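Local structure of LacI family sugar-binding transcriptional regulator (4RK0) at residues Y34-I39 with R247-A252; E54-L59 with S72-Q77; E173-E178 with R195-A200. The protein probably acts as a sugar-responsive DNA-binding repressor of the LacI family, and binds ribose in its periplasmic-binding-protein-like region. One frame throughout, in Å; residues are numbered along the deposited sequence.

Contact 1 (Y34-I39 with R247-A252)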
ATOM      1  N   TYR A  34      -6.528 -18.425   0.268  1.00 34.05           N
ATOM      2  CA  TYR A  34      -5.393 -19.294   0.683  1.00 35.19           C
ATOM      3  C   TYR A  34      -5.862 -20.578   1.306  1.00 38.43           C
ATOM      4  O   TYR A  34      -5.284 -21.646   1.082  1.00 33.93           O
ATOM      5  CB  TYR A  34      -4.474 -18.621   1.715  1.00 38.61           C
ATOM      6  CG  TYR A  34      -3.407 -17.716   1.160  1.00 51.05           C
ATOM      7  CD1 TYR A  34      -3.560 -17.100  -0.067  1.00 33.69           C
ATOM      8  CD2 TYR A  34      -2.238 -17.452   1.881  1.00 44.62           C
ATOM      9  CE1 TYR A  34      -2.588 -16.264  -0.581  1.00 46.44           C
ATOM     10  CE2 TYR A  34      -1.264 -16.603   1.372  1.00 58.48           C
ATOM     11  CZ  TYR A  34      -1.448 -16.005   0.140  1.00 68.62           C
ATOM     12  OH  TYR A  34      -0.492 -15.154  -0.392  1.00 49.42           O
ATOM     13  N   LYS A  35      -6.908 -20.467   2.093  1.00 32.20           N
ATOM     14  CA  LYS A  35      -7.396 -21.615   2.848  1.00 50.42           C
ATOM     15  C   LYS A  35      -8.033 -22.660   1.949  1.00 43.07           C
ATOM     16  O   LYS A  35      -8.146 -23.818   2.347  1.00 42.24           O
ATOM     17  CB  LYS A  35      -8.362 -21.171   3.931  1.00 40.97           C
ATOM     18  CG  LYS A  35      -7.713 -20.238   4.942  1.00 61.85           C
ATOM     19  CD  LYS A  35      -8.446 -20.173   6.272  1.00 94.33           C
ATOM     20  CE  LYS A  35      -7.698 -19.263   7.239  1.00 94.72           C
ATOM     21  NZ  LYS A  35      -8.048 -19.511   8.663  1.00144.06           N
ATOM     22  N   GLU A  36      -8.409 -22.274   0.729  1.00 41.80           N
ATOM     23  CA  GLU A  36      -9.066 -23.195  -0.197  1.00 34.99           C
ATOM     24  C   GLU A  36      -8.216 -23.513  -1.401  1.00 39.36           C
ATOM     25  O   GLU A  36      -8.698 -24.142  -2.352  1.00 43.11           O
ATOM     26  CB  GLU A  36     -10.370 -22.579  -0.623  1.00 37.74           C
ATOM     27  CG  GLU A  36     -11.275 -22.204   0.537  1.00 63.08           C
ATOM     28  CD  GLU A  36     -12.481 -23.107   0.660  1.00110.86           C
ATOM     29  OE1 GLU A  36     -13.229 -23.228  -0.333  1.00 74.50           O
ATOM     30  OE2 GLU A  36     -12.688 -23.676   1.751  1.00108.79           O
ATOM     31  N   ASN A  37      -6.946 -23.084  -1.368  1.00 32.61           N
ATOM     32  CA  ASN A  37      -5.987 -23.281  -2.468  1.00 52.26           C
ATOM     33  C   ASN A  37      -6.391 -22.596  -3.789  1.00 49.09           C
ATOM     34  O   ASN A  37      -6.036 -23.066  -4.880  1.00 52.97           O
ATOM     35  CB  ASN A  37      -5.674 -24.774  -2.689  1.00 65.73           C
ATOM     36  CG  ASN A  37      -4.793 -25.356  -1.599  1.00107.70           C
ATOM     37  OD1 ASN A  37      -5.014 -26.484  -1.160  1.00 69.51           O
ATOM     38  ND2 ASN A  37      -3.787 -24.593  -1.155  1.00 51.35           N
ATOM     39  N   PHE A  38      -7.112 -21.478  -3.677  1.00 35.28           N
ATOM     40  CA  PHE A  38      -7.359 -20.602  -4.836  1.00 33.32           C
ATOM     41  C   PHE A  38      -6.230 -19.606  -5.008  1.00 38.78           C
ATOM     42  O   PHE A  38      -5.669 -19.112  -4.017  1.00 35.18           O
ATOM     43  CB  PHE A  38      -8.685 -19.873  -4.688  1.00 38.48           C
ATOM     44  CG  PHE A  38      -9.871 -20.722  -5.045  1.00 43.34           C
ATOM     45  CD1 PHE A  38     -10.317 -21.704  -4.168  1.00 72.78           C
ATOM     46  CD2 PHE A  38     -10.535 -20.557  -6.278  1.00 34.04           C
ATOM     47  CE1 PHE A  38     -11.407 -22.498  -4.487  1.00 52.04           C
ATOM     48  CE2 PHE A  38     -11.629 -21.351  -6.601  1.00 62.23           C
ATOM     49  CZ  PHE A  38     -12.067 -22.319  -5.701  1.00 50.74           C
ATOM     50  N   ILE A  39      -5.885 -19.323  -6.263  1.00 35.31           N
ATOM     51  CA  ILE A  39      -4.870 -18.326  -6.557  1.00 29.81           C
ATOM     52  C   ILE A  39      -5.521 -17.016  -7.060  1.00 47.54           C
ATOM     53  O   ILE A  39      -6.552 -17.032  -7.728  1.00 36.99           O
ATOM     54  CB  ILE A  39      -3.783 -18.850  -7.530  1.00 64.46           C
ATOM     55  CG1 ILE A  39      -4.367 -19.212  -8.885  1.00 59.27           C
ATOM     56  CG2 ILE A  39      -3.081 -20.068  -6.943  1.00 50.80           C
ATOM     57  CD1 ILE A  39      -3.321 -19.612  -9.906  1.00 66.95           C
ATOM     58  N   ARG A 247     -20.618 -19.212  -4.451  1.00 36.95           N
ATOM     59  CA  ARG A 247     -21.279 -19.353  -5.743  1.00 31.10           C
ATOM     60  C   ARG A 247     -20.505 -20.350  -6.608  1.00 40.00           C
ATOM     61  O   ARG A 247     -21.078 -21.146  -7.331  1.00 42.69           O
ATOM     62  CB  ARG A 247     -21.466 -17.990  -6.414  1.00 34.95           C
ATOM     63  CG  ARG A 247     -22.188 -18.065  -7.747  1.00 35.76           C
ATOM     64  CD  ARG A 247     -22.643 -16.671  -8.215  1.00 32.80           C
ATOM     65  NE  ARG A 247     -23.530 -16.013  -7.243  1.00 35.91           N
ATOM     66  CZ  ARG A 247     -24.819 -16.298  -7.056  1.00 42.04           C
ATOM     67  NH1 ARG A 247     -25.406 -17.263  -7.764  1.00 38.65           N
ATOM     68  NH2 ARG A 247     -25.528 -15.637  -6.148  1.00 35.68           N
ATOM     69  N   ILE A 248     -19.197 -20.331  -6.506  1.00 28.63           N
ATOM     70  CA  ILE A 248     -18.379 -21.261  -7.266  1.00 34.55           C
ATOM     71  C   ILE A 248     -18.786 -22.680  -6.880  1.00 57.93           C
ATOM     72  O   ILE A 248     -18.867 -23.541  -7.728  1.00 37.89           O
ATOM     73  CB  ILE A 248     -16.873 -20.999  -7.073  1.00 48.36           C
ATOM     74  CG1 ILE A 248     -16.468 -19.762  -7.882  1.00 42.29           C
ATOM     75  CG2 ILE A 248     -16.043 -22.189  -7.519  1.00 33.74           C
ATOM     76  CD1 ILE A 248     -15.098 -19.233  -7.543  1.00 43.46           C
ATOM     77  N   HIS A 249     -19.081 -22.904  -5.605  1.00 52.35           N
ATOM     78  CA  HIS A 249     -19.391 -24.246  -5.126  1.00 56.95           C
ATOM     79  C   HIS A 249     -20.860 -24.611  -5.305  1.00 47.52           C
ATOM     80  O   HIS A 249     -21.170 -25.794  -5.429  1.00 49.22           O
ATOM     81  CB  HIS A 249     -18.949 -24.420  -3.671  1.00 53.00           C
ATOM     82  CG  HIS A 249     -17.464 -24.406  -3.502  1.00 50.35           C
ATOM     83  ND1 HIS A 249     -16.843 -23.829  -2.418  1.00 51.17           N
ATOM     84  CD2 HIS A 249     -16.475 -24.875  -4.299  1.00 79.52           C
ATOM     85  CE1 HIS A 249     -15.534 -23.949  -2.550  1.00 64.87           C
ATOM     86  NE2 HIS A 249     -15.283 -24.581  -3.683  1.00 64.03           N
ATOM     87  N   GLN A 250     -21.753 -23.617  -5.311  1.00 40.47           N
ATOM     88  CA  GLN A 250     -23.155 -23.848  -5.689  1.00 46.06           C
ATOM     89  C   GLN A 250     -23.685 -22.732  -6.622  1.00 42.46           C
ATOM     90  O   GLN A 250     -24.285 -21.720  -6.177  1.00 35.52           O
ATOM     91  CB  GLN A 250     -24.031 -24.111  -4.462  1.00 61.64           C
ATOM     92  CG  GLN A 250     -24.721 -22.917  -3.837  1.00 59.05           C
ATOM     93  CD  GLN A 250     -25.213 -23.221  -2.429  1.00128.00           C
ATOM     94  OE1 GLN A 250     -25.260 -24.380  -2.016  1.00 88.83           O
ATOM     95  NE2 GLN A 250     -25.578 -22.182  -1.684  1.00 77.47           N
ATOM     96  N   PRO A 251     -23.456 -22.918  -7.944  1.00 35.98           N
ATOM     97  CA  PRO A 251     -23.690 -21.863  -8.931  1.00 40.08           C
ATOM     98  C   PRO A 251     -25.069 -21.234  -8.926  1.00 38.65           C
ATOM     99  O   PRO A 251     -25.234 -20.086  -9.355  1.00 40.18           O
ATOM    100  CB  PRO A 251     -23.440 -22.573 -10.249  1.00 43.22           C
ATOM    101  CG  PRO A 251     -22.354 -23.545  -9.922  1.00 53.88           C
ATOM    102  CD  PRO A 251     -22.683 -24.032  -8.529  1.00 53.52           C
ATOM    103  N   ALA A 252     -26.061 -21.954  -8.445  1.00 42.49           N
ATOM    104  CA  ALA A 252     -27.436 -21.484  -8.580  1.00 60.58           C
ATOM    105  C   ALA A 252     -27.964 -20.792  -7.332  1.00 44.97           C
ATOM    106  O   ALA A 252     -29.155 -20.475  -7.279  1.00 38.85           O
ATOM    107  CB  ALA A 252     -28.340 -22.645  -8.961  1.00 79.35           C
TER
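Ile248 and His249, in the last turn of helix 233-249, meet Phe38 and Glu36 where helix 20-35 has just ended in a Schellman motif, Asn37 being its C-prime residue with positive phi. The setting is the mixed sheet of a periplasmic-binding-protein-like fold, and the two helix ends pack beside strand 9-14. Just before the touching pair, Arg247 turns back on its own segment, where NH1 makes a weak hydrogen bond to Pro251 O; its NE forms a salt bridge with Asp103. Ile248 reaches the ring of Phe38 with CD1, which lies 4.2 Å from Phe38 CE2, the two side chains lying alongside and running in opposite senses. Ile10 and Leu245 also touch the Phe38 side chain, placing it in an apolar cluster between strand and helix. The carbonyl O of Phe38 accepts a hydrogen bond from Tyr55 OH of the second subunit. His249 approaches the Phe38 ring at its edge, NE2 being 4.4 Å from CZ. Glu36 and His249 are both exposed: the bent chain of Glu36 (chi2 -108°) brings its carboxylate, turned 59° from the imidazole plane, to the ring edge, with OE1 in that plane and 3.3 Å from His249 CE1.

Contact 2 (E54-L59 with S72-Q77)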
ATOM      1  N   GLU A  54      -7.555  -2.005 -22.630  1.00 33.69           N
ATOM      2  CA  GLU A  54      -7.391  -3.200 -23.441  1.00 35.31           C
ATOM      3  C   GLU A  54      -7.047  -4.413 -22.585  1.00 45.91           C
ATOM      4  O   GLU A  54      -7.461  -5.543 -22.855  1.00 39.21           O
ATOM      5  CB  GLU A  54      -6.277  -2.997 -24.485  1.00 35.92           C
ATOM      6  CG  GLU A  54      -6.548  -1.907 -25.506  1.00 35.25           C
ATOM      7  CD  GLU A  54      -5.358  -1.664 -26.403  1.00 46.65           C
ATOM      8  OE1 GLU A  54      -4.574  -2.610 -26.651  1.00 42.49           O
ATOM      9  OE2 GLU A  54      -5.202  -0.516 -26.851  1.00 35.66           O
ATOM     10  N   TYR A  55      -6.259  -4.186 -21.551  1.00 35.68           N
ATOM     11  CA  TYR A  55      -5.860  -5.288 -20.701  1.00 42.11           C
ATOM     12  C   TYR A  55      -7.025  -5.790 -19.869  1.00 32.78           C
ATOM     13  O   TYR A  55      -7.195  -7.017 -19.700  1.00 37.32           O
ATOM     14  CB  TYR A  55      -4.737  -4.874 -19.767  1.00 44.38           C
ATOM     15  CG  TYR A  55      -4.269  -6.019 -18.929  1.00 23.68           C
ATOM     16  CD1 TYR A  55      -3.433  -6.994 -19.482  1.00 31.31           C
ATOM     17  CD2 TYR A  55      -4.663  -6.155 -17.599  1.00 41.17           C
ATOM     18  CE1 TYR A  55      -2.977  -8.052 -18.720  1.00 41.97           C
ATOM     19  CE2 TYR A  55      -4.224  -7.226 -16.833  1.00 34.67           C
ATOM     20  CZ  TYR A  55      -3.380  -8.172 -17.402  1.00 40.99           C
ATOM     21  OH  TYR A  55      -2.897  -9.247 -16.683  1.00 34.71           O
ATOM     22  N   LEU A  56      -7.814  -4.858 -19.343  1.00 28.68           N
ATOM     23  CA  LEU A  56      -9.013  -5.206 -18.607  1.00 35.13           C
ATOM     24  C   LEU A  56      -9.978  -5.995 -19.465  1.00 55.12           C
ATOM     25  O   LEU A  56     -10.447  -7.033 -19.038  1.00 33.41           O
ATOM     26  CB  LEU A  56      -9.745  -3.970 -18.061  1.00 37.09           C
ATOM     27  CG  LEU A  56      -9.448  -3.514 -16.627  1.00 54.22           C
ATOM     28  CD1 LEU A  56      -7.963  -3.342 -16.373  1.00 60.82           C
ATOM     29  CD2 LEU A  56     -10.188  -2.223 -16.329  1.00 40.19           C
ATOM     30  N   THR A  57     -10.281  -5.504 -20.668  1.00 34.11           N
ATOM     31  CA  THR A  57     -11.221  -6.210 -21.553  1.00 31.39           C
ATOM     32  C   THR A  57     -10.719  -7.602 -21.919  1.00 33.52           C
ATOM     33  O   THR A  57     -11.511  -8.532 -22.054  1.00 47.06           O
ATOM     34  CB  THR A  57     -11.551  -5.369 -22.830  1.00 42.53           C
ATOM     35  OG1 THR A  57     -10.341  -4.945 -23.471  1.00 63.68           O
ATOM     36  CG2 THR A  57     -12.361  -4.164 -22.461  1.00 41.97           C
ATOM     37  N   GLU A  58      -9.414  -7.779 -22.048  1.00 30.96           N
ATOM     38  CA  GLU A  58      -8.865  -9.096 -22.340  1.00 33.84           C
ATOM     39  C   GLU A  58      -8.835  -9.988 -21.096  1.00 49.04           C
ATOM     40  O   GLU A  58      -8.995 -11.207 -21.179  1.00 35.04           O
ATOM     41  CB  GLU A  58      -7.463  -8.964 -22.918  1.00 45.50           C
ATOM     42  CG  GLU A  58      -7.109 -10.008 -23.961  1.00106.60           C
ATOM     43  CD  GLU A  58      -6.225  -9.442 -25.055  1.00132.23           C
ATOM     44  OE1 GLU A  58      -5.316  -8.645 -24.736  1.00120.05           O
ATOM     45  OE2 GLU A  58      -6.441  -9.791 -26.234  1.00109.76           O
ATOM     46  N   LEU A  59      -8.637  -9.383 -19.934  1.00 39.08           N
ATOM     47  CA  LEU A  59      -8.615 -10.159 -18.706  1.00 36.03           C
ATOM     48  C   LEU A  59     -10.006 -10.674 -18.370  1.00 39.81           C
ATOM     49  O   LEU A  59     -10.190 -11.870 -18.059  1.00 36.20           O
ATOM     50  CB  LEU A  59      -8.007  -9.362 -17.568  1.00 42.06           C
ATOM     51  CG  LEU A  59      -7.896 -10.157 -16.256  1.00 51.32           C
ATOM     52  CD1 LEU A  59      -6.715 -11.113 -16.275  1.00 80.34           C
ATOM     53  CD2 LEU A  59      -7.755  -9.193 -15.114  1.00 65.19           C
ATOM     54  N   SER A  72     -15.176   0.448 -11.607  1.00 30.65           N
ATOM     55  CA  SER A  72     -16.262   0.845 -12.531  1.00 37.57           C
ATOM     56  C   SER A  72     -15.860   0.817 -14.013  1.00 40.22           C
ATOM     57  O   SER A  72     -16.705   1.042 -14.864  1.00 39.12           O
ATOM     58  CB  SER A  72     -16.749   2.263 -12.198  1.00 45.01           C
ATOM     59  OG  SER A  72     -15.641   3.149 -12.249  1.00 35.81           O
ATOM     60  N   GLU A  73     -14.588   0.551 -14.298  1.00 32.02           N
ATOM     61  CA  GLU A  73     -14.048   0.365 -15.649  1.00 39.14           C
ATOM     62  C   GLU A  73     -14.516  -0.929 -16.314  1.00 38.38           C
ATOM     63  O   GLU A  73     -14.438  -1.049 -17.523  1.00 44.04           O
ATOM     64  CB  GLU A  73     -12.510   0.469 -15.653  1.00 34.60           C
ATOM     65  CG  GLU A  73     -12.034   1.889 -15.311  1.00 46.97           C
ATOM     66  CD  GLU A  73     -10.528   2.078 -15.409  1.00 44.60           C
ATOM     67  OE1 GLU A  73      -9.809   1.144 -15.852  1.00 62.07           O
ATOM     68  OE2 GLU A  73     -10.062   3.186 -15.072  1.00 71.96           O
ATOM     69  N   ILE A  74     -15.053  -1.879 -15.546  1.00 30.64           N
ATOM     70  CA  ILE A  74     -15.742  -3.024 -16.155  1.00 41.24           C
ATOM     71  C   ILE A  74     -17.226  -2.689 -16.286  1.00 29.07           C
ATOM     72  O   ILE A  74     -17.900  -2.390 -15.296  1.00 39.66           O
ATOM     73  CB  ILE A  74     -15.533  -4.302 -15.341  1.00 47.34           C
ATOM     74  CG1 ILE A  74     -14.035  -4.582 -15.153  1.00 37.99           C
ATOM     75  CG2 ILE A  74     -16.216  -5.477 -16.022  1.00 40.53           C
ATOM     76  CD1 ILE A  74     -13.292  -5.039 -16.400  1.00 42.03           C
ATOM     77  N   SER A  75     -17.747  -2.682 -17.526  1.00 30.11           N
ATOM     78  CA  SER A  75     -19.097  -2.213 -17.745  1.00 40.54           C
ATOM     79  C   SER A  75     -20.069  -3.361 -17.546  1.00 35.86           C
ATOM     80  O   SER A  75     -19.709  -4.522 -17.716  1.00 40.00           O
ATOM     81  CB  SER A  75     -19.262  -1.659 -19.177  1.00 40.91           C
ATOM     82  OG  SER A  75     -19.186  -2.722 -20.117  1.00 41.90           O
ATOM     83  N   ASN A  76     -21.293  -3.003 -17.190  1.00 36.57           N
ATOM     84  CA  ASN A  76     -22.417  -3.931 -17.134  1.00 45.82           C
ATOM     85  C   ASN A  76     -22.626  -4.648 -18.459  1.00 44.59           C
ATOM     86  O   ASN A  76     -22.899  -5.840 -18.461  1.00 42.96           O
ATOM     87  CB  ASN A  76     -23.696  -3.212 -16.687  1.00 43.89           C
ATOM     88  CG  ASN A  76     -23.640  -2.767 -15.232  1.00109.65           C
ATOM     89  OD1 ASN A  76     -22.863  -3.305 -14.445  1.00 50.84           O
ATOM     90  ND2 ASN A  76     -24.458  -1.779 -14.869  1.00 65.65           N
ATOM     91  N   GLN A  77     -22.450  -3.947 -19.578  1.00 55.05           N
ATOM     92  CA  GLN A  77     -22.541  -4.579 -20.894  0.50 46.00           C
ATOM     93  C   GLN A  77     -21.450  -5.630 -21.038  1.00 46.08           C
ATOM     94  O   GLN A  77     -21.715  -6.751 -21.428  1.00 43.83           O
ATOM     95  CB  GLN A  77     -22.427  -3.541 -22.013  0.50 71.92           C
ATOM     96  CG  GLN A  77     -22.359  -4.131 -23.416  0.50 56.24           C
ATOM     97  CD  GLN A  77     -22.775  -3.136 -24.477  0.50 63.38           C
ATOM     98  OE1 GLN A  77     -23.829  -2.506 -24.370  0.50 48.69           O
ATOM     99  NE2 GLN A  77     -21.953  -2.990 -25.513  0.50 37.36           N
TER
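The carboxylate of Glu73 is the flat group that meets Leu56: its OE1 lies 3.4 Å from the methyl CD2 of Leu56, a carboxylate oxygen, probably charged, packed against an apolar branch. The same methyl is also 3.6 Å from Glu73 CB, so CD2 touches both ends of the glutamate chain. That chain runs extended beyond CG (chi2 -175°) and crosses the leucine at about a right angle. Ala45 and His53 border Glu73 as well. Ile74 meets the leucine nearer its root, where CD1 is 4.1 Å from Leu56 CB and equally far from Leu56 CG. Its side chain does not set out straight at the helix, but the bend of the outer torsion, chi2 -71°, brings the terminal methyl closer. Beside the mixed sheet of this binding-protein-like fold, the short helix 54-59 follows strand 39-44, outermost within this chain, and the loop 72-75 leads from strand 66-69 into helix 76-86. Leu56 also packs on Cys43 of strand 39-44, so it sits between the strand and the loop. At the start of the next helix, Ser75 is the N-cap residue, its OG accepting a hydrogen bond from Thr78 N. The neighbouring Tyr55 stacks on Tyr34 of the second subunit.

Contact 3 (E173-E178 with R195-A200)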
ATOM      1  N   GLU A 173      -6.907  26.518  -3.300  1.00 36.82           N
ATOM      2  CA  GLU A 173      -8.282  26.968  -3.383  1.00 31.76           C
ATOM      3  C   GLU A 173      -8.907  27.062  -1.985  1.00 31.23           C
ATOM      4  O   GLU A 173      -9.603  28.022  -1.660  1.00 37.86           O
ATOM      5  CB  GLU A 173      -9.095  26.072  -4.320  1.00 35.64           C
ATOM      6  CG  GLU A 173      -9.324  26.653  -5.710  1.00 94.01           C
ATOM      7  CD  GLU A 173     -10.564  27.530  -5.773  1.00136.33           C
ATOM      8  OE1 GLU A 173     -11.652  27.046  -5.378  1.00 75.01           O
ATOM      9  OE2 GLU A 173     -10.451  28.697  -6.215  1.00 83.95           O
ATOM     10  N   ILE A 174      -8.635  26.089  -1.131  1.00 30.11           N
ATOM     11  CA  ILE A 174      -9.191  26.139   0.237  1.00 38.84           C
ATOM     12  C   ILE A 174      -8.775  27.391   1.001  1.00 38.72           C
ATOM     13  O   ILE A 174      -9.563  27.994   1.746  1.00 38.39           O
ATOM     14  CB  ILE A 174      -8.756  24.909   1.034  1.00 28.40           C
ATOM     15  CG1 ILE A 174      -9.375  23.648   0.412  1.00 30.59           C
ATOM     16  CG2 ILE A 174      -9.165  25.027   2.485  1.00 34.66           C
ATOM     17  CD1 ILE A 174      -8.701  22.362   0.811  1.00 45.18           C
ATOM     18  N   LEU A 175      -7.521  27.784   0.821  1.00 31.77           N
ATOM     19  CA  LEU A 175      -7.005  28.948   1.510  1.00 34.26           C
ATOM     20  C   LEU A 175      -7.681  30.256   1.099  1.00 36.64           C
ATOM     21  O   LEU A 175      -7.637  31.224   1.845  1.00 41.97           O
ATOM     22  CB  LEU A 175      -5.502  29.029   1.310  1.00 32.20           C
ATOM     23  CG  LEU A 175      -4.700  27.889   1.933  1.00 32.39           C
ATOM     24  CD1 LEU A 175      -3.243  28.114   1.550  1.00 41.52           C
ATOM     25  CD2 LEU A 175      -4.885  27.788   3.451  1.00 44.59           C
ATOM     26  N   LYS A 176      -8.327  30.274  -0.065  1.00 38.31           N
ATOM     27  CA  LYS A 176      -9.098  31.430  -0.508  1.00 39.80           C
ATOM     28  C   LYS A 176     -10.493  31.509   0.118  1.00 52.27           C
ATOM     29  O   LYS A 176     -11.152  32.515  -0.037  1.00 45.23           O
ATOM     30  CB  LYS A 176      -9.233  31.423  -2.036  1.00 36.61           C
ATOM     31  CG  LYS A 176      -7.965  31.804  -2.782  1.00 62.94           C
ATOM     32  CD  LYS A 176      -8.192  31.730  -4.284  1.00 64.28           C
ATOM     33  CE  LYS A 176      -7.037  32.324  -5.068  1.00106.40           C
ATOM     34  NZ  LYS A 176      -5.836  31.449  -5.023  1.00 82.30           N
ATOM     35  N   THR A 177     -10.932  30.472   0.832  1.00 41.56           N
ATOM     36  CA  THR A 177     -12.318  30.391   1.332  1.00 38.36           C
ATOM     37  C   THR A 177     -12.374  30.809   2.792  1.00 39.43           C
ATOM     38  O   THR A 177     -11.333  30.965   3.428  1.00 41.33           O
ATOM     39  CB  THR A 177     -12.888  28.948   1.265  1.00 31.26           C
ATOM     40  OG1 THR A 177     -12.279  28.142   2.295  1.00 37.38           O
ATOM     41  CG2 THR A 177     -12.641  28.279  -0.074  1.00 27.39           C
ATOM     42  N   GLU A 178     -13.599  30.953   3.316  1.00 46.23           N
ATOM     43  CA  GLU A 178     -13.864  31.246   4.734  1.00 40.17           C
ATOM     44  C   GLU A 178     -14.130  29.989   5.582  1.00 36.94           C
ATOM     45  O   GLU A 178     -14.509  30.087   6.760  1.00 39.87           O
ATOM     46  CB  GLU A 178     -15.106  32.145   4.847  1.00 57.63           C
ATOM     47  CG  GLU A 178     -14.951  33.534   4.258  1.00 62.54           C
ATOM     48  CD  GLU A 178     -14.678  34.571   5.318  1.00101.30           C
ATOM     49  OE1 GLU A 178     -15.452  35.548   5.407  1.00 78.99           O
ATOM     50  OE2 GLU A 178     -13.704  34.390   6.073  1.00 68.14           O
ATOM     51  N   ARG A 195      -0.183  17.941   4.039  1.00 25.71           N
ATOM     52  CA  ARG A 195       1.059  18.409   3.448  1.00 27.32           C
ATOM     53  C   ARG A 195       0.919  19.837   2.904  1.00 34.13           C
ATOM     54  O   ARG A 195       1.780  20.664   3.128  1.00 30.91           O
ATOM     55  CB  ARG A 195       1.507  17.455   2.338  1.00 26.38           C
ATOM     56  CG  ARG A 195       2.722  17.903   1.571  1.00 25.08           C
ATOM     57  CD  ARG A 195       2.994  17.025   0.358  1.00 27.59           C
ATOM     58  NE  ARG A 195       4.058  17.563  -0.502  1.00 33.47           N
ATOM     59  CZ  ARG A 195       4.303  17.171  -1.760  1.00 41.02           C
ATOM     60  NH1 ARG A 195       3.553  16.240  -2.354  1.00 40.12           N
ATOM     61  NH2 ARG A 195       5.293  17.733  -2.451  1.00 41.94           N
ATOM     62  N   GLY A 196      -0.152  20.134   2.191  1.00 22.88           N
ATOM     63  CA  GLY A 196      -0.282  21.448   1.607  1.00 23.82           C
ATOM     64  C   GLY A 196      -0.489  22.510   2.662  1.00 32.36           C
ATOM     65  O   GLY A 196       0.073  23.632   2.576  1.00 31.45           O
ATOM     66  N   LEU A 197      -1.303  22.172   3.667  1.00 33.31           N
ATOM     67  CA  LEU A 197      -1.535  23.102   4.757  1.00 36.01           C
ATOM     68  C   LEU A 197      -0.212  23.349   5.520  1.00 29.15           C
ATOM     69  O   LEU A 197       0.071  24.483   5.903  1.00 30.11           O
ATOM     70  CB  LEU A 197      -2.627  22.610   5.708  1.00 33.36           C
ATOM     71  CG  LEU A 197      -4.026  22.717   5.084  1.00 32.03           C
ATOM     72  CD1 LEU A 197      -5.068  22.016   5.948  1.00 41.82           C
ATOM     73  CD2 LEU A 197      -4.425  24.170   4.883  1.00 31.76           C
ATOM     74  N   ALA A 198       0.590  22.310   5.717  1.00 30.50           N
ATOM     75  CA  ALA A 198       1.857  22.475   6.422  1.00 33.69           C
ATOM     76  C   ALA A 198       2.758  23.469   5.644  1.00 27.79           C
ATOM     77  O   ALA A 198       3.371  24.340   6.237  1.00 34.10           O
ATOM     78  CB  ALA A 198       2.565  21.145   6.606  1.00 28.47           C
ATOM     79  N   GLU A 199       2.809  23.332   4.331  1.00 29.82           N
ATOM     80  CA  GLU A 199       3.626  24.239   3.506  1.00 32.30           C
ATOM     81  C   GLU A 199       3.157  25.681   3.589  1.00 49.40           C
ATOM     82  O   GLU A 199       3.931  26.624   3.380  1.00 29.29           O
ATOM     83  CB  GLU A 199       3.686  23.745   2.053  1.00 28.70           C
ATOM     84  CG  GLU A 199       4.491  22.427   1.947  1.00 31.15           C
ATOM     85  CD  GLU A 199       4.633  21.905   0.528  1.00 59.04           C
ATOM     86  OE1 GLU A 199       4.175  22.574  -0.423  1.00 34.88           O
ATOM     87  OE2 GLU A 199       5.183  20.789   0.374  1.00 38.86           O
ATOM     88  N   ALA A 200       1.888  25.852   3.917  1.00 30.48           N
ATOM     89  CA  ALA A 200       1.332  27.163   4.091  1.00 34.24           C
ATOM     90  C   ALA A 200       1.408  27.651   5.520  1.00 24.06           C
ATOM     91  O   ALA A 200       0.837  28.689   5.833  1.00 35.32           O
ATOM     92  CB  ALA A 200      -0.106  27.181   3.599  1.00 45.06           C
TER
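The last turns of helices 164-175 and 187-199 come closest at Leu175 and Leu197, whose CA atoms are 8.6 Å apart. By Thr177 segment 173-178 has become loop, while the second helix ends at Glu199 and passes into Ala200. Leu175 carries the contact with both branches of its forked end. Its CD2 lies 3.9 Å from Leu197 CD2, the two leucines pointing in opposite senses as they pass, methyl against methyl. The other branch, CD1, rests 3.9 Å from Ala200 CB. With CG anti to the carbonyl carbon (chi1 -65°), Leu175 extends across to the neighbouring helix, and one side chain spans partners three residues apart. Leu197 starts off along the flank of its helix, yet its end comes nearer to Leu175. Tyr208 touches both leucines and Ile174, adding to the apolar cluster. Topologically, the two helices are consecutive in the chain, joined through strand 181-184 of the four-stranded parallel sheet of the binding-protein-like fold, a helix–strand–helix step of a Rossmann-like α/β domain. Polar bonds fix the ends of the segments. Thr177 OG1 donates to Ile174 O at 2.8 Å, lying in the carbonyl plane on a lone pair, at 140° at the carbonyl oxygen. Because Thr177 N also donates to that oxygen, two bonds grip Ile174 O near the end of the helix. On the second helix Arg195 NE makes a salt bridge of 3.5 Å with Glu199 OE2, one turn apart, while Glu199 OE1 is hydrogen-bonded to Tyr168 OH, whose ring makes a cation-pi contact with Arg195.

Overall arrangement
From the N terminus, the chain opens contact 1 at the end of helix 20-35, and that contact closes only 208 residues later at the end of helix 233-249. Contacts 2 and 3 both fall within this long excursion, in series. Contact 2 closes a short loop between helix 54-59 and the lead-in to helix 76-86, around strand 66-69; contact 3 does the same for helices 164-175 and 187-199, around strand 181-184 of the four-stranded sheet. Contacts 1 and 2 join elements that flank the seven-stranded sheet, with centres 23 Å apart, and segments 34-39 and 54-59 both touch the second subunit. Contact 3 lies across the chain's centre from contact 1, about 49 Å away between centres.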